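Long-range contacts in putative chorismate mutase (Yersinia pestis biovar Microtus str. 91001, PDB 2GBB), which catalyses the Claisen rearrangement of chorismate to prephenate and may play some role in pathogenicity: residues G4-L9 and T105-Q110; H128-I133 and D142-F147; Q73-A78 and Q135-S140. One frame throughout, in Å; residues are numbered along the deposited sequence.

Three contacts between distant segments tie the helices of this all-helical chain together. Contact 1 sets the start of helix 7-14 against helix 93-117. Contact 2, its centre about 13 Å from that of contact 1, pairs helix 126-132 with helix 140-150, and the two touch where A7 packs on T132. Contact 3, centred about 14 Å from contact 2, docks the loop joining those last two helices onto helix 55-82; a D142-R75 salt bridge ties it to contact 2. Along the chain contact 1 closes before contact 2 opens, while the segments of contact 3 alternate with those of both. The centres of contacts 1 and 3 lie about 22 Å apart, so N-terminal segment and 135-140 loop are fixed on opposite sides of the chain's centre.

Contact 1 (G4-L9 and T105-Q110); sequences GQTAPL and TKILEQ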
loop_
_atom_site.group_PDB
_atom_site.type_symbol
_atom_site.label_atom_id
_atom_site.label_comp_id
_atom_site.label_asym_id
_atom_site.label_seq_id
_atom_site.Cartn_x
_atom_site.Cartn_y
_atom_site.Cartn_z
ATOM N N GLY A 4 -24.783 15.972 13.288
ATOM C CA GLY A 4 -23.673 16.151 12.328
ATOM C C GLY A 4 -22.287 16.185 12.951
ATOM O O GLY A 4 -21.350 16.760 12.384
ATOM N N GLN A 5 -22.131 15.565 14.116
ATOM C CA GLN A 5 -20.833 15.576 14.787
ATOM C C GLN A 5 -20.021 14.248 14.764
ATOM O O GLN A 5 -19.049 14.111 15.490
ATOM C CB GLN A 5 -20.979 16.120 16.219
ATOM C CG GLN A 5 -21.447 17.601 16.341
ATOM C CD GLN A 5 -20.841 18.558 15.289
ATOM O OE1 GLN A 5 -19.610 18.604 15.056
ATOM N NE2 GLN A 5 -21.715 19.334 14.655
ATOM N N THR A 6 -20.400 13.294 13.905
ATOM C CA THR A 6 -19.716 11.993 13.861
ATOM C C THR A 6 -18.448 12.023 13.012
ATOM O O THR A 6 -17.401 11.529 13.429
ATOM C CB THR A 6 -20.656 10.849 13.372
ATOM O OG1 THR A 6 -21.809 10.799 14.215
ATOM C CG2 THR A 6 -19.942 9.480 13.471
ATOM N N ALA A 7 -18.548 12.608 11.821
ATOM C CA ALA A 7 -17.419 12.662 10.893
ATOM C C ALA A 7 -16.102 13.157 11.475
ATOM O O ALA A 7 -15.063 12.591 11.132
ATOM C CB ALA A 7 -17.776 13.459 9.661
ATOM N N PRO A 8 -16.115 14.230 12.314
ATOM C CA PRO A 8 -14.876 14.708 12.947
ATOM C C PRO A 8 -14.169 13.618 13.752
ATOM O O PRO A 8 -12.925 13.525 13.758
ATOM C CB PRO A 8 -15.366 15.833 13.867
ATOM C CG PRO A 8 -16.623 16.387 13.183
ATOM C CD PRO A 8 -17.268 15.104 12.639
ATOM N N LEU A 9 -14.958 12.774 14.392
ATOM C CA LEU A 9 -14.436 11.639 15.166
ATOM C C LEU A 9 -13.848 10.563 14.275
ATOM O O LEU A 9 -12.781 10.030 14.573
ATOM C CB LEU A 9 -15.523 11.070 16.097
ATOM C CG LEU A 9 -16.161 12.133 17.031
ATOM C CD1 LEU A 9 -17.550 11.758 17.542
ATOM C CD2 LEU A 9 -15.237 12.423 18.217
ATOM N N THR A 105 -14.937 4.244 20.499
ATOM C CA THR A 105 -16.028 4.415 21.475
ATOM C C THR A 105 -16.830 5.703 21.235
ATOM O O THR A 105 -18.051 5.673 21.244
ATOM C CB THR A 105 -15.499 4.479 22.943
ATOM O OG1 THR A 105 -14.600 3.402 23.161
ATOM C CG2 THR A 105 -16.631 4.391 23.987
ATOM N N LYS A 106 -16.117 6.814 21.046
ATOM C CA LYS A 106 -16.717 8.136 20.877
ATOM C C LYS A 106 -17.578 8.204 19.626
ATOM O O LYS A 106 -18.647 8.825 19.617
ATOM C CB LYS A 106 -15.637 9.197 20.860
ATOM C CG LYS A 106 -14.963 9.363 22.227
ATOM C CD LYS A 106 -14.234 10.698 22.311
ATOM C CE LYS A 106 -13.249 10.747 23.495
ATOM N NZ LYS A 106 -12.642 12.138 23.546
ATOM N N ILE A 107 -17.140 7.511 18.589
ATOM C CA ILE A 107 -17.888 7.464 17.345
ATOM C C ILE A 107 -19.233 6.758 17.575
ATOM O O ILE A 107 -20.268 7.232 17.166
ATOM C CB ILE A 107 -17.022 6.761 16.215
ATOM C CG1 ILE A 107 -15.883 7.694 15.763
ATOM C CG2 ILE A 107 -17.904 6.307 15.050
ATOM C CD1 ILE A 107 -14.682 6.980 15.127
ATOM N N LEU A 108 -19.207 5.623 18.246
ATOM C CA LEU A 108 -20.422 4.872 18.524
ATOM C C LEU A 108 -21.385 5.602 19.487
ATOM O O LEU A 108 -22.598 5.529 19.317
ATOM C CB LEU A 108 -20.065 3.501 19.110
ATOM C CG LEU A 108 -19.291 2.509 18.237
ATOM C CD1 LEU A 108 -19.264 1.158 18.985
ATOM C CD2 LEU A 108 -19.936 2.355 16.922
ATOM N N GLU A 109 -20.828 6.250 20.497
ATOM C CA GLU A 109 -21.600 7.091 21.411
ATOM C C GLU A 109 -22.266 8.232 20.647
ATOM O O GLU A 109 -23.450 8.505 20.850
ATOM C CB GLU A 109 -20.725 7.681 22.527
ATOM C CG GLU A 109 -20.206 6.629 23.460
ATOM C CD GLU A 109 -19.258 7.179 24.520
ATOM O OE1 GLU A 109 -18.415 8.054 24.249
ATOM O OE2 GLU A 109 -19.345 6.712 25.651
ATOM N N GLN A 110 -21.521 8.875 19.750
ATOM C CA GLN A 110 -22.070 9.973 18.986
ATOM C C GLN A 110 -23.178 9.547 18.019
ATOM O O GLN A 110 -24.205 10.254 17.858
ATOM C CB GLN A 110 -20.946 10.677 18.227
ATOM C CG GLN A 110 -21.331 12.032 17.620
ATOM C CD GLN A 110 -21.964 12.987 18.629
ATOM O OE1 GLN A 110 -21.461 13.164 19.730
ATOM N NE2 GLN A 110 -23.068 13.602 18.244
#
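The N-terminal segment G4-L9 approaches one face of helix 93-117 through three residues that meet it in turn. Q5 comes first: its CB lies 3.8 Å from NE2 of Q110, while its side chain, bent at chi2, leads away. Its carbonyl O rests near CG of Q110. At T6 the two branches divide the work. OG1, beside the backbone N, lies 3.7 Å from Q110 CG, the two side chains lying alongside and running opposite ways; CG2, anti to the backbone N, turns to CG2 of I107 at 4.1 Å. The amide end of Q110 is held elsewhere, NE2 donating to E114, whose carboxylate also receives the backbone N-H groups of G4 and Q5. L9 then makes the tightest approach, CB to I107 CG1 at 3.4 Å, a squeezed carbon-carbon contact. L9 CD1 lies 3.6 Å from Q110 CB, the two side chains crossing at about a right angle, and L9 CD2 faces CB of K106. I107 CD1 in turn packs against the carbonyl of L9. I107 also lies close to R13, which probably binds substrate, so the L9-I107 pair joins the first helix of the chain to helix 93-117 beside what is probably the substrate site of this chorismate mutase helical bundle.

Contact 2 (H128-I133 and D142-F147); sequences HFINTI and DVEAIF. With SO4 (sulfate ion), chain H.
F129 carries much of the contact between helices 126-132 and 140-150, whose local axes run at 134° to one another and approach to 9.5 Å. Its CB lies 4.1 Å from F147 CD1, with V143 CG1 scarcely farther. Beyond it, CG receives CD1 of F147 at 3.6 Å, and CD1 of F129 is equally near that atom. F129 CD2 lies 3.8 Å from F147 CB. CE1 again meets F147 CD1, whereas CE2 has F147 CA at 3.9 Å and I146 CG2 at the ring edge. CZ, the tip, is still grazed by F147 CD1. The result is a T-shaped pair: the edge of F147 is turned to the face of F129, with planes at 68° and CD1 seated over the rim rather than the centre. F147 gets there with CG anti to its backbone N (chi1 179°).

V143 fills the neighbouring position with both branches. CG1 packs against I133 CD1, and CG2 comes 3.6 Å from I133 O. I130 extends CD1 to V143 CB and E144 CG. Elsewhere on helix 126-132, H128 ND1 and N131 ND2 hold a sulfate ion, probably from the crystallisation liquor, N131 ND2 reaching its O4 at 2.6 Å. Two helices joined by a short loop thus cross obliquely, F129 packing on I10 of helix 7-14 and I146 on helix 55-82 of the chorismate mutase helical bundle.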
loop_
_atom_site.group_PDB
_atom_site.type_symbol
_atom_site.label_atom_id
_atom_site.label_comp_id
_atom_site.label_asym_id
_atom_site.label_seq_id
_atom_site.Cartn_x
_atom_site.Cartn_y
_atom_site.Cartn_z
ATOM N N HIS A 128 -20.725 16.449 3.424
ATOM C CA HIS A 128 -20.142 16.740 4.704
ATOM C C HIS A 128 -19.045 15.733 5.072
ATOM O O HIS A 128 -17.981 16.134 5.532
ATOM C CB HIS A 128 -21.214 16.782 5.794
ATOM C CG HIS A 128 -20.683 17.199 7.129
ATOM N ND1 HIS A 128 -20.212 18.474 7.377
ATOM C CD2 HIS A 128 -20.542 16.509 8.287
ATOM C CE1 HIS A 128 -19.806 18.550 8.635
ATOM N NE2 HIS A 128 -19.988 17.368 9.207
ATOM N N PHE A 129 -19.301 14.438 4.861
ATOM C CA PHE A 129 -18.301 13.400 5.130
ATOM C C PHE A 129 -17.043 13.603 4.298
ATOM O O PHE A 129 -15.927 13.652 4.831
ATOM C CB PHE A 129 -18.888 11.999 4.889
ATOM C CG PHE A 129 -19.408 11.341 6.138
ATOM C CD1 PHE A 129 -20.371 11.965 6.926
ATOM C CD2 PHE A 129 -18.944 10.078 6.528
ATOM C CE1 PHE A 129 -20.861 11.335 8.078
ATOM C CE2 PHE A 129 -19.431 9.456 7.688
ATOM C CZ PHE A 129 -20.379 10.079 8.448
ATOM N N ILE A 130 -17.212 13.758 2.993
ATOM C CA ILE A 130 -16.052 14.066 2.147
ATOM C C ILE A 130 -15.230 15.283 2.627
ATOM O O ILE A 130 -14.007 15.196 2.787
ATOM C CB ILE A 130 -16.451 14.238 0.667
ATOM C CG1 ILE A 130 -17.040 12.924 0.122
ATOM C CG2 ILE A 130 -15.236 14.774 -0.166
ATOM C CD1 ILE A 130 -16.006 11.820 -0.091
ATOM N N ASN A 131 -15.900 16.401 2.874
ATOM C CA ASN A 131 -15.209 17.635 3.257
ATOM C C ASN A 131 -14.564 17.565 4.635
ATOM O O ASN A 131 -13.650 18.358 4.938
ATOM C CB ASN A 131 -16.171 18.845 3.188
ATOM C CG ASN A 131 -16.669 19.140 1.755
ATOM O OD1 ASN A 131 -16.068 18.703 0.752
ATOM N ND2 ASN A 131 -17.780 19.882 1.660
ATOM N N THR A 132 -15.031 16.622 5.463
ATOM C CA THR A 132 -14.611 16.543 6.865
ATOM C C THR A 132 -13.587 15.439 7.063
ATOM O O THR A 132 -12.667 15.571 7.857
ATOM C CB THR A 132 -15.808 16.260 7.824
ATOM O OG1 THR A 132 -16.854 17.191 7.568
ATOM C CG2 THR A 132 -15.382 16.352 9.293
ATOM N N ILE A 133 -13.776 14.326 6.371
ATOM C CA ILE A 133 -12.853 13.229 6.522
ATOM C C ILE A 133 -11.848 13.360 5.380
ATOM O O ILE A 133 -12.075 12.879 4.279
ATOM C CB ILE A 133 -13.575 11.852 6.515
ATOM C CG1 ILE A 133 -14.659 11.802 7.612
ATOM C CG2 ILE A 133 -12.561 10.740 6.743
ATOM C CD1 ILE A 133 -15.750 10.780 7.374
ATOM N N ASP A 142 -12.781 5.720 -0.449
ATOM C CA ASP A 142 -12.602 5.164 0.911
ATOM C C ASP A 142 -13.632 5.794 1.855
ATOM O O ASP A 142 -14.241 5.105 2.678
ATOM C CB ASP A 142 -11.198 5.480 1.432
ATOM C CG ASP A 142 -10.074 4.776 0.628
ATOM O OD1 ASP A 142 -10.253 3.593 0.274
ATOM O OD2 ASP A 142 -9.015 5.411 0.374
ATOM N N VAL A 143 -13.816 7.114 1.728
ATOM C CA VAL A 143 -14.729 7.835 2.609
ATOM C C VAL A 143 -16.183 7.530 2.293
ATOM O O VAL A 143 -17.007 7.432 3.193
ATOM C CB VAL A 143 -14.438 9.350 2.616
ATOM C CG1 VAL A 143 -15.377 10.064 3.588
ATOM C CG2 VAL A 143 -12.962 9.611 3.037
ATOM N N GLU A 144 -16.511 7.391 1.011
ATOM C CA GLU A 144 -17.884 7.072 0.592
ATOM C C GLU A 144 -18.386 5.713 1.103
ATOM O O GLU A 144 -19.560 5.591 1.447
ATOM C CB GLU A 144 -18.036 7.176 -0.922
ATOM C CG GLU A 144 -17.753 8.650 -1.398
ATOM C CD GLU A 144 -17.479 8.749 -2.882
ATOM O OE1 GLU A 144 -18.094 7.951 -3.641
ATOM O OE2 GLU A 144 -16.638 9.613 -3.273
ATOM N N ALA A 145 -17.486 4.716 1.192
ATOM C CA ALA A 145 -17.807 3.445 1.840
ATOM C C ALA A 145 -18.092 3.618 3.350
ATOM O O ALA A 145 -18.960 2.950 3.940
ATOM C CB ALA A 145 -16.635 2.393 1.564
ATOM N N ILE A 146 -17.412 4.561 3.968
ATOM C CA ILE A 146 -17.624 4.780 5.378
ATOM C C ILE A 146 -18.980 5.445 5.573
ATOM O O ILE A 146 -19.723 5.089 6.512
ATOM C CB ILE A 146 -16.556 5.661 5.984
ATOM C CG1 ILE A 146 -15.258 4.870 6.120
ATOM C CG2 ILE A 146 -17.034 6.188 7.369
ATOM C CD1 ILE A 146 -14.148 5.703 6.570
ATOM N N PHE A 147 -19.287 6.400 4.700
ATOM C CA PHE A 147 -20.577 7.121 4.754
ATOM C C PHE A 147 -21.725 6.170 4.516
ATOM O O PHE A 147 -22.728 6.227 5.178
ATOM C CB PHE A 147 -20.660 8.242 3.704
ATOM C CG PHE A 147 -21.998 8.990 3.712
ATOM C CD1 PHE A 147 -22.338 9.822 4.771
ATOM C CD2 PHE A 147 -22.912 8.820 2.665
ATOM C CE1 PHE A 147 -23.572 10.501 4.802
ATOM C CE2 PHE A 147 -24.155 9.503 2.666
ATOM C CZ PHE A 147 -24.488 10.344 3.721
HETATM S S SO4 H . -19.791 20.659 4.530
HETATM O O1 SO4 H . -21.181 20.264 4.279
HETATM O O2 SO4 H . -19.772 21.600 5.662
HETATM O O3 SO4 H . -19.008 19.494 4.903
HETATM O O4 SO4 H . -19.187 21.255 3.341
#

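Contact 3 (Q73-A78 and Q135-S140); sequences QYRYRA and QHNLTS. With SO4 (sulfate ion), chain E; SO4 (sulfate ion), chain F.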
loop_
_atom_site.group_PDB
_atom_site.type_symbol
_atom_site.label_atom_id
_atom_site.label_comp_id
_atom_site.label_asym_id
_atom_site.label_seq_id
_atom_site.Cartn_x
_atom_site.Cartn_y
_atom_site.Cartn_z
ATOM N N GLN A 73 -2.599 2.866 5.257
ATOM C CA GLN A 73 -1.377 2.187 5.637
ATOM C C GLN A 73 -0.656 1.632 4.425
ATOM O O GLN A 73 0.546 1.766 4.323
ATOM C CB GLN A 73 -1.662 1.053 6.608
ATOM C CG GLN A 73 -2.240 1.516 7.978
ATOM C CD GLN A 73 -2.672 0.301 8.777
ATOM O OE1 GLN A 73 -1.734 -0.535 9.040
ATOM N NE2 GLN A 73 -3.876 0.069 9.047
ATOM N N TYR A 74 -1.398 0.996 3.526
ATOM C CA TYR A 74 -0.787 0.448 2.312
ATOM C C TYR A 74 -0.049 1.527 1.488
ATOM O O TYR A 74 1.072 1.319 1.017
ATOM C CB TYR A 74 -1.885 -0.134 1.426
ATOM C CG TYR A 74 -2.252 -1.581 1.727
ATOM C CD1 TYR A 74 -1.264 -2.552 1.890
ATOM C CD2 TYR A 74 -3.617 -1.952 1.901
ATOM C CE1 TYR A 74 -1.596 -3.889 2.175
ATOM C CE2 TYR A 74 -3.967 -3.260 2.182
ATOM C CZ TYR A 74 -2.971 -4.203 2.324
ATOM O OH TYR A 74 -3.379 -5.459 2.597
ATOM N N ARG A 75 -0.720 2.673 1.357
ATOM C CA ARG A 75 -0.237 3.822 0.646
ATOM C C ARG A 75 1.017 4.381 1.286
ATOM O O ARG A 75 1.965 4.685 0.565
ATOM C CB ARG A 75 -1.360 4.848 0.515
ATOM C CG ARG A 75 -2.298 4.447 -0.602
ATOM C CD ARG A 75 -3.535 5.371 -0.803
ATOM N NE ARG A 75 -4.471 4.678 -1.699
ATOM C CZ ARG A 75 -5.778 4.528 -1.484
ATOM N NH1 ARG A 75 -6.343 5.061 -0.392
ATOM N NH2 ARG A 75 -6.529 3.828 -2.357
ATOM N N TYR A 76 1.062 4.439 2.634
ATOM C CA TYR A 76 2.274 4.817 3.319
ATOM C C TYR A 76 3.377 3.832 3.080
ATOM O O TYR A 76 4.535 4.247 2.863
ATOM C CB TYR A 76 2.066 5.037 4.836
ATOM C CG TYR A 76 1.568 6.466 5.164
ATOM C CD1 TYR A 76 2.438 7.575 5.063
ATOM C CD2 TYR A 76 0.239 6.688 5.500
ATOM C CE1 TYR A 76 1.980 8.898 5.345
ATOM C CE2 TYR A 76 -0.230 7.957 5.842
ATOM C CZ TYR A 76 0.642 9.080 5.724
ATOM O OH TYR A 76 0.152 10.348 6.023
ATOM N N ARG A 77 3.068 2.528 3.142
ATOM C CA ARG A 77 4.153 1.525 2.947
ATOM C C ARG A 77 4.794 1.750 1.549
ATOM O O ARG A 77 6.011 1.753 1.394
ATOM C CB ARG A 77 3.638 0.079 3.029
ATOM C CG ARG A 77 3.349 -0.507 4.354
ATOM C CD ARG A 77 4.577 -0.615 5.275
ATOM N NE ARG A 77 5.420 -1.811 5.194
ATOM C CZ ARG A 77 5.108 -3.008 5.668
ATOM N NH1 ARG A 77 3.926 -3.220 6.201
ATOM N NH2 ARG A 77 5.955 -4.013 5.558
ATOM N N ALA A 78 3.951 1.955 0.549
ATOM C CA ALA A 78 4.408 2.163 -0.833
ATOM C C ALA A 78 5.351 3.377 -0.928
ATOM O O ALA A 78 6.509 3.276 -1.403
ATOM C CB ALA A 78 3.195 2.312 -1.749
ATOM N N GLN A 135 -7.599 12.974 4.908
ATOM C CA GLN A 135 -6.274 12.631 5.430
ATOM C C GLN A 135 -5.403 12.340 4.205
ATOM O O GLN A 135 -5.898 11.912 3.154
ATOM C CB GLN A 135 -6.267 11.367 6.331
ATOM C CG GLN A 135 -7.027 11.360 7.684
ATOM C CD GLN A 135 -6.449 12.310 8.734
ATOM O OE1 GLN A 135 -5.217 12.482 8.866
ATOM N NE2 GLN A 135 -7.347 12.939 9.498
ATOM N N HIS A 136 -4.103 12.583 4.346
ATOM C CA HIS A 136 -3.150 12.120 3.368
ATOM C C HIS A 136 -3.372 10.603 3.145
ATOM O O HIS A 136 -3.642 9.849 4.090
ATOM C CB HIS A 136 -1.731 12.423 3.837
ATOM C CG HIS A 136 -0.683 12.145 2.803
ATOM N ND1 HIS A 136 -0.701 12.720 1.547
ATOM C CD2 HIS A 136 0.412 11.352 2.841
ATOM C CE1 HIS A 136 0.342 12.288 0.858
ATOM N NE2 HIS A 136 1.032 11.456 1.620
ATOM N N ASN A 137 -3.332 10.182 1.880
ATOM C CA ASN A 137 -3.457 8.757 1.536
ATOM C C ASN A 137 -4.837 8.143 1.700
ATOM O O ASN A 137 -4.994 6.941 1.676
ATOM C CB ASN A 137 -2.412 7.973 2.302
ATOM C CG ASN A 137 -1.055 8.107 1.700
ATOM O OD1 ASN A 137 -1.017 8.587 0.483
ATOM N ND2 ASN A 137 -0.036 7.748 2.305
ATOM N N LEU A 138 -5.859 8.972 1.829
ATOM C CA LEU A 138 -7.224 8.485 1.948
ATOM C C LEU A 138 -8.050 9.015 0.781
ATOM O O LEU A 138 -8.112 10.223 0.573
ATOM C CB LEU A 138 -7.807 9.049 3.234
ATOM C CG LEU A 138 -8.877 8.335 4.061
ATOM C CD1 LEU A 138 -9.935 9.330 4.419
ATOM C CD2 LEU A 138 -9.432 7.060 3.487
ATOM N N THR A 139 -8.737 8.158 0.044
ATOM C CA THR A 139 -9.451 8.670 -1.119
ATOM C C THR A 139 -10.941 8.892 -0.820
ATOM O O THR A 139 -11.466 8.467 0.210
ATOM C CB THR A 139 -9.331 7.758 -2.372
ATOM O OG1 THR A 139 -10.040 6.545 -2.144
ATOM C CG2 THR A 139 -7.845 7.459 -2.775
ATOM N N SER A 140 -11.607 9.564 -1.752
ATOM C CA SER A 140 -13.045 9.770 -1.696
ATOM C C SER A 140 -13.850 8.475 -1.772
ATOM O O SER A 140 -14.818 8.323 -1.027
ATOM C CB SER A 140 -13.457 10.717 -2.817
ATOM O OG SER A 140 -12.997 12.016 -2.452
HETATM S S SO4 E . -9.559 11.422 -4.287
HETATM O O1 SO4 E . -10.274 10.166 -4.190
HETATM O O2 SO4 E . -9.529 12.162 -3.025
HETATM O O3 SO4 E . -8.193 11.100 -4.693
HETATM O O4 SO4 E . -10.254 12.201 -5.306
HETATM S S SO4 F . 1.983 13.364 6.048
HETATM O O1 SO4 F . 2.053 11.924 5.900
HETATM O O2 SO4 F . 2.228 13.695 7.444
HETATM O O3 SO4 F . 2.996 13.987 5.197
HETATM O O4 SO4 F . 0.674 13.859 5.637
#
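Q135 to L138 form a type II beta turn, closed by L138 N to Q135 O, with N137 at positive phi (72°); the CA of N137 lies 6.0 Å from R75 CA on helix 55-82. This turn lies in the loop between helices 126-132 and 140-150 of the chorismate mutase bundle, and T139 is the N-cap of the second. R75 is extended from CG to NE, which carries its guanidinium to N137 O and T139. Its NH1 donates to N137 O at 3.1 Å in a nearly straight bond (167°); the acceptor lies in the guanidinium plane, but the donor stands above the carbonyl plane. One guanidinium face carries T139 CG2. The same NH1 forms a salt bridge with D142, whose OD2 also accepts from T139 N, and NH2 pairs with D79 of the second subunit. One arginine thus joins the turn, the start of helix 140-150 and the dimer partner, and the two carboxylates would be expected to offset its charge.

N137 places its side chain between R75 and Y76. Its CG lies 3.5 Å from R75 CB, and ND2 sits 3.3 Å above the centre of the Y76 ring, with the amide and ring planes 74° apart. H136 turns its edge toward that tyrosine's face in an offset edge-to-face pair, with CD2 close to OH. Q73, on the same helix, is a probable substrate-binding residue. Two sulfates, probably from the crystallisation liquor, are also held: S140 N donates to O1 of one; Y76 OH makes a very short bond of 2.5 Å to O1 of the other, which lies at the edge of its ring.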